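PDB 6SKY: Serine/threonine-protein kinase Tel1, which probably phosphorylates serine and threonine residues followed by glutamine in protein substrates, using ATP, to set off checkpoint signalling when DNA is damaged. Local coordinates for residues C2299-L2312 / E2367-Y2381. Residues are numbered along the deposited sequence; the frame is centred on the assembly and turned at random.
Sequences CDEQLQNPDSLEDL and EQTRSEFLKLCIENY
The carbonyl oxygen of Leu2303, at the C-terminal end of helix 2286-2303, takes a hydrogen bond of 2.8 Å from NH1 of Arg2370, which rides above the carbonyl plane (N-H...O angle 149°), and a weak one from Asn2305 N that closes an inverse gamma turn centred on Gln2304. The arginine chain bends at chi3 (68°), bringing the guanidinium to this helix end, where the negative end of the helix dipole would probably suit its charge. Ser2308 OG lies 2.8 Å from Arg2370 NH2 at the guanidinium edge, and CD2 of Leu2303 covers one face. With an alanine at Arg2370, the oxygen is likely to keep just the weak turn bond, and a gap to open among Ser2308, Leu2309 and Leu2312. One turn along helix 2348-2387, Phe2373 receives CB of Gln2302 over one face, a CH-pi contact 3.9 Å from the centroid, while Cys2299 SG reaches that ring obliquely and rests 3.6 Å from Leu2376 CB. Beyond, Asp2300 OD2 accepts a weak bond from Tyr2381 OH, its stronger partner being Arg2397 of helix 2394-2404. A knob-into-hole arginine bridging the break between two consecutive helices thus fastens them to a roughly antiparallel partner within the alpha-solenoid FAT domain.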
loop_
_atom_site.group_PDB
_atom_site.type_symbol
_atom_site.label_atom_id
_atom_site.label_comp_id
_atom_site.label_asym_id
_atom_site.label_seq_id
_atom_site.Cartn_x
_atom_site.Cartn_y
_atom_site.Cartn_z
ATOM N N CYS A 2299 13.816 17.818 -19.253
ATOM C CA CYS A 2299 14.459 19.125 -19.146
ATOM C C CYS A 2299 13.645 20.081 -18.285
ATOM O O CYS A 2299 14.204 20.865 -17.508
ATOM C CB CYS A 2299 14.677 19.721 -20.531
ATOM S SG CYS A 2299 15.920 18.903 -21.511
ATOM N N ASP A 2300 12.320 20.035 -18.406
ATOM C CA ASP A 2300 11.476 20.881 -17.574
ATOM C C ASP A 2300 11.666 20.557 -16.104
ATOM O O ASP A 2300 11.818 21.454 -15.274
ATOM C CB ASP A 2300 10.017 20.705 -17.973
ATOM C CG ASP A 2300 9.149 21.834 -17.503
ATOM O OD1 ASP A 2300 9.681 22.783 -16.903
ATOM O OD2 ASP A 2300 7.929 21.776 -17.736
ATOM N N GLU A 2301 11.656 19.271 -15.762
ATOM C CA GLU A 2301 11.892 18.870 -14.384
ATOM C C GLU A 2301 13.273 19.288 -13.906
ATOM O O GLU A 2301 13.471 19.528 -12.715
ATOM C CB GLU A 2301 11.710 17.364 -14.267
ATOM C CG GLU A 2301 11.976 16.784 -12.914
ATOM C CD GLU A 2301 12.009 15.274 -12.957
ATOM O OE1 GLU A 2301 11.972 14.716 -14.076
ATOM O OE2 GLU A 2301 12.070 14.642 -11.881
ATOM N N GLN A 2302 14.243 19.379 -14.811
ATOM C CA GLN A 2302 15.565 19.840 -14.401
ATOM C C GLN A 2302 15.586 21.336 -14.156
ATOM O O GLN A 2302 16.421 21.817 -13.388
ATOM C CB GLN A 2302 16.621 19.485 -15.443
ATOM C CG GLN A 2302 16.805 18.017 -15.658
ATOM C CD GLN A 2302 16.936 17.264 -14.372
ATOM O OE1 GLN A 2302 17.783 17.578 -13.548
ATOM N NE2 GLN A 2302 16.093 16.265 -14.185
ATOM N N LEU A 2303 14.707 22.091 -14.810
ATOM C CA LEU A 2303 14.627 23.522 -14.529
ATOM C C LEU A 2303 14.013 23.786 -13.160
ATOM O O LEU A 2303 14.617 24.450 -12.313
ATOM C CB LEU A 2303 13.825 24.231 -15.612
ATOM C CG LEU A 2303 14.600 24.596 -16.863
ATOM C CD1 LEU A 2303 13.702 25.342 -17.814
ATOM C CD2 LEU A 2303 15.795 25.422 -16.493
ATOM N N GLN A 2304 12.805 23.285 -12.929
ATOM C CA GLN A 2304 12.106 23.502 -11.665
ATOM C C GLN A 2304 12.493 22.430 -10.647
ATOM O O GLN A 2304 11.679 21.656 -10.155
ATOM C CB GLN A 2304 10.601 23.538 -11.892
ATOM C CG GLN A 2304 10.064 22.365 -12.670
ATOM C CD GLN A 2304 8.571 22.444 -12.882
ATOM O OE1 GLN A 2304 7.920 23.388 -12.441
ATOM N NE2 GLN A 2304 8.017 21.450 -13.566
ATOM N N ASN A 2305 13.755 22.406 -10.344
ATOM C CA ASN A 2305 14.328 21.532 -9.335
ATOM C C ASN A 2305 14.629 22.346 -8.095
ATOM O O ASN A 2305 15.335 23.357 -8.194
ATOM C CB ASN A 2305 15.609 20.893 -9.857
ATOM C CG ASN A 2305 16.091 19.761 -8.991
ATOM O OD1 ASN A 2305 15.307 19.115 -8.305
ATOM N ND2 ASN A 2305 17.390 19.511 -9.018
ATOM N N PRO A 2306 14.109 21.976 -6.923
ATOM C CA PRO A 2306 14.386 22.788 -5.726
ATOM C C PRO A 2306 15.863 22.865 -5.390
ATOM O O PRO A 2306 16.340 23.924 -4.968
ATOM C CB PRO A 2306 13.579 22.077 -4.634
ATOM C CG PRO A 2306 12.532 21.324 -5.360
ATOM C CD PRO A 2306 13.170 20.883 -6.635
ATOM N N ASP A 2307 16.604 21.773 -5.583
ATOM C CA ASP A 2307 18.043 21.800 -5.345
ATOM C C ASP A 2307 18.728 22.847 -6.208
ATOM O O ASP A 2307 19.505 23.665 -5.711
ATOM C CB ASP A 2307 18.650 20.424 -5.614
ATOM C CG ASP A 2307 18.442 19.459 -4.470
ATOM O OD1 ASP A 2307 17.766 19.833 -3.491
ATOM O OD2 ASP A 2307 18.962 18.327 -4.552
ATOM N N SER A 2308 18.464 22.828 -7.513
ATOM C CA SER A 2308 19.163 23.736 -8.414
ATOM C C SER A 2308 18.741 25.177 -8.194
ATOM O O SER A 2308 19.556 26.091 -8.349
ATOM C CB SER A 2308 18.918 23.333 -9.864
ATOM O OG SER A 2308 19.614 24.196 -10.745
ATOM N N LEU A 2309 17.482 25.398 -7.824
ATOM C CA LEU A 2309 17.036 26.752 -7.532
ATOM C C LEU A 2309 17.695 27.283 -6.269
ATOM O O LEU A 2309 18.109 28.445 -6.223
ATOM C CB LEU A 2309 15.518 26.782 -7.409
ATOM C CG LEU A 2309 14.774 26.572 -8.722
ATOM C CD1 LEU A 2309 13.322 26.270 -8.459
ATOM C CD2 LEU A 2309 14.907 27.799 -9.590
ATOM N N GLU A 2310 17.822 26.440 -5.241
ATOM C CA GLU A 2310 18.535 26.859 -4.039
ATOM C C GLU A 2310 20.013 27.094 -4.322
ATOM O O GLU A 2310 20.617 28.003 -3.747
ATOM C CB GLU A 2310 18.365 25.820 -2.938
ATOM C CG GLU A 2310 16.957 25.725 -2.398
ATOM C CD GLU A 2310 16.757 24.494 -1.543
ATOM O OE1 GLU A 2310 17.768 23.931 -1.071
ATOM O OE2 GLU A 2310 15.593 24.080 -1.352
ATOM N N ASP A 2311 20.615 26.290 -5.197
ATOM C CA ASP A 2311 22.009 26.515 -5.566
ATOM C C ASP A 2311 22.177 27.854 -6.265
ATOM O O ASP A 2311 23.111 28.609 -5.974
ATOM C CB ASP A 2311 22.510 25.389 -6.466
ATOM C CG ASP A 2311 22.463 24.040 -5.797
ATOM O OD1 ASP A 2311 22.070 23.972 -4.613
ATOM O OD2 ASP A 2311 22.819 23.041 -6.457
ATOM N N LEU A 2312 21.290 28.154 -7.214
ATOM C CA LEU A 2312 21.366 29.429 -7.914
ATOM C C LEU A 2312 21.146 30.586 -6.956
ATOM O O LEU A 2312 21.833 31.609 -7.039
ATOM C CB LEU A 2312 20.345 29.464 -9.050
ATOM C CG LEU A 2312 20.314 30.710 -9.935
ATOM C CD1 LEU A 2312 21.572 30.824 -10.765
ATOM C CD2 LEU A 2312 19.093 30.688 -10.819
ATOM N N GLU A 2367 24.256 29.408 -14.883
ATOM C CA GLU A 2367 23.249 30.020 -15.736
ATOM C C GLU A 2367 23.309 29.490 -17.159
ATOM O O GLU A 2367 22.273 29.394 -17.821
ATOM C CB GLU A 2367 23.404 31.532 -15.734
ATOM C CG GLU A 2367 22.928 32.188 -14.467
ATOM C CD GLU A 2367 23.261 33.654 -14.441
ATOM O OE1 GLU A 2367 23.972 34.107 -15.360
ATOM O OE2 GLU A 2367 22.817 34.355 -13.511
ATOM N N GLN A 2368 24.492 29.131 -17.650
ATOM C CA GLN A 2368 24.564 28.548 -18.983
ATOM C C GLN A 2368 23.929 27.165 -19.011
ATOM O O GLN A 2368 23.249 26.804 -19.980
ATOM C CB GLN A 2368 26.014 28.482 -19.446
ATOM C CG GLN A 2368 26.156 28.076 -20.884
ATOM C CD GLN A 2368 25.456 29.036 -21.816
ATOM O OE1 GLN A 2368 25.476 30.246 -21.604
ATOM N NE2 GLN A 2368 24.823 28.501 -22.853
ATOM N N THR A 2369 24.133 26.379 -17.957
ATOM C CA THR A 2369 23.444 25.095 -17.864
ATOM C C THR A 2369 21.931 25.278 -17.912
ATOM O O THR A 2369 21.225 24.571 -18.647
ATOM C CB THR A 2369 23.866 24.376 -16.587
ATOM O OG1 THR A 2369 25.104 23.700 -16.813
ATOM C CG2 THR A 2369 22.833 23.374 -16.174
ATOM N N ARG A 2370 21.417 26.248 -17.153
ATOM C CA ARG A 2370 19.976 26.484 -17.150
ATOM C C ARG A 2370 19.470 26.998 -18.493
ATOM O O ARG A 2370 18.349 26.670 -18.898
ATOM C CB ARG A 2370 19.610 27.463 -16.047
ATOM C CG ARG A 2370 19.971 26.985 -14.676
ATOM C CD ARG A 2370 19.386 27.895 -13.636
ATOM N NE ARG A 2370 17.936 27.804 -13.589
ATOM C CZ ARG A 2370 17.276 26.883 -12.900
ATOM N NH1 ARG A 2370 15.956 26.871 -12.901
ATOM N NH2 ARG A 2370 17.941 25.971 -12.212
ATOM N N SER A 2371 20.268 27.795 -19.197
ATOM C CA SER A 2371 19.855 28.277 -20.509
ATOM C C SER A 2371 19.770 27.141 -21.519
ATOM O O SER A 2371 18.844 27.094 -22.338
ATOM C CB SER A 2371 20.825 29.350 -20.989
ATOM O OG SER A 2371 20.559 29.714 -22.328
ATOM N N GLU A 2372 20.732 26.220 -21.486
ATOM C CA GLU A 2372 20.650 25.057 -22.360
ATOM C C GLU A 2372 19.415 24.224 -22.053
ATOM O O GLU A 2372 18.731 23.753 -22.972
ATOM C CB GLU A 2372 21.907 24.208 -22.229
ATOM C CG GLU A 2372 23.118 24.808 -22.897
ATOM C CD GLU A 2372 24.397 24.086 -22.536
ATOM O OE1 GLU A 2372 24.337 23.132 -21.732
ATOM O OE2 GLU A 2372 25.464 24.479 -23.053
ATOM N N PHE A 2373 19.120 24.016 -20.771
ATOM C CA PHE A 2373 17.921 23.260 -20.428
ATOM C C PHE A 2373 16.666 23.942 -20.945
ATOM O O PHE A 2373 15.743 23.275 -21.418
ATOM C CB PHE A 2373 17.823 23.064 -18.924
ATOM C CG PHE A 2373 18.558 21.872 -18.427
ATOM C CD1 PHE A 2373 18.708 20.760 -19.218
ATOM C CD2 PHE A 2373 19.110 21.866 -17.166
ATOM C CE1 PHE A 2373 19.380 19.671 -18.763
ATOM C CE2 PHE A 2373 19.787 20.777 -16.711
ATOM C CZ PHE A 2373 19.921 19.680 -17.508
ATOM N N LEU A 2374 16.609 25.269 -20.863
ATOM C CA LEU A 2374 15.441 25.988 -21.362
ATOM C C LEU A 2374 15.284 25.814 -22.866
ATOM O O LEU A 2374 14.176 25.574 -23.365
ATOM C CB LEU A 2374 15.548 27.464 -21.005
ATOM C CG LEU A 2374 14.397 28.347 -21.457
ATOM C CD1 LEU A 2374 13.188 28.084 -20.605
ATOM C CD2 LEU A 2374 14.800 29.792 -21.378
ATOM N N LYS A 2375 16.379 25.958 -23.610
ATOM C CA LYS A 2375 16.325 25.733 -25.051
ATOM C C LYS A 2375 15.770 24.356 -25.375
ATOM O O LYS A 2375 14.853 24.217 -26.190
ATOM C CB LYS A 2375 17.710 25.885 -25.666
ATOM C CG LYS A 2375 18.062 27.276 -26.093
ATOM C CD LYS A 2375 19.473 27.314 -26.631
ATOM C CE LYS A 2375 19.884 28.723 -27.009
ATOM N NZ LYS A 2375 21.287 28.803 -27.506
ATOM N N LEU A 2376 16.334 23.319 -24.754
ATOM C CA LEU A 2376 15.905 21.962 -25.070
ATOM C C LEU A 2376 14.451 21.736 -24.691
ATOM O O LEU A 2376 13.714 21.060 -25.414
ATOM C CB LEU A 2376 16.798 20.952 -24.365
ATOM C CG LEU A 2376 18.246 20.918 -24.821
ATOM C CD1 LEU A 2376 19.014 19.953 -23.970
ATOM C CD2 LEU A 2376 18.303 20.513 -26.262
ATOM N N CYS A 2377 14.015 22.309 -23.573
ATOM C CA CYS A 2377 12.636 22.134 -23.135
ATOM C C CYS A 2377 11.662 22.726 -24.142
ATOM O O CYS A 2377 10.708 22.064 -24.564
ATOM C CB CYS A 2377 12.454 22.776 -21.762
ATOM S SG CYS A 2377 10.907 22.422 -20.949
ATOM N N ILE A 2378 11.890 23.975 -24.546
ATOM C CA ILE A 2378 10.956 24.613 -25.468
ATOM C C ILE A 2378 10.970 23.910 -26.818
ATOM O O ILE A 2378 9.912 23.628 -27.402
ATOM C CB ILE A 2378 11.273 26.110 -25.600
ATOM C CG1 ILE A 2378 10.700 26.867 -24.413
ATOM C CG2 ILE A 2378 10.699 26.665 -26.868
ATOM C CD1 ILE A 2378 10.960 28.323 -24.462
ATOM N N GLU A 2379 12.160 23.595 -27.328
ATOM C CA GLU A 2379 12.253 22.960 -28.633
ATOM C C GLU A 2379 11.556 21.612 -28.652
ATOM O O GLU A 2379 10.837 21.296 -29.604
ATOM C CB GLU A 2379 13.712 22.810 -29.026
ATOM C CG GLU A 2379 13.940 21.872 -30.166
ATOM C CD GLU A 2379 15.404 21.715 -30.478
ATOM O OE1 GLU A 2379 16.218 22.451 -29.890
ATOM O OE2 GLU A 2379 15.745 20.855 -31.310
ATOM N N ASN A 2380 11.736 20.804 -27.609
ATOM C CA ASN A 2380 11.128 19.484 -27.620
ATOM C C ASN A 2380 9.638 19.523 -27.332
ATOM O O ASN A 2380 8.913 18.665 -27.825
ATOM C CB ASN A 2380 11.835 18.570 -26.633
ATOM C CG ASN A 2380 13.213 18.193 -27.082
ATOM O OD1 ASN A 2380 13.397 17.620 -28.143
ATOM N ND2 ASN A 2380 14.195 18.524 -26.279
ATOM N N TYR A 2381 9.144 20.501 -26.572
ATOM C CA TYR A 2381 7.695 20.665 -26.472
ATOM C C TYR A 2381 7.092 20.967 -27.833
ATOM O O TYR A 2381 6.079 20.378 -28.226
ATOM C CB TYR A 2381 7.345 21.774 -25.487
ATOM C CG TYR A 2381 7.169 21.297 -24.080
ATOM C CD1 TYR A 2381 6.490 20.137 -23.810
ATOM C CD2 TYR A 2381 7.699 21.999 -23.020
ATOM C CE1 TYR A 2381 6.337 19.696 -22.536
ATOM C CE2 TYR A 2381 7.551 21.562 -21.745
ATOM C CZ TYR A 2381 6.868 20.411 -21.506
ATOM O OH TYR A 2381 6.714 19.964 -20.224
#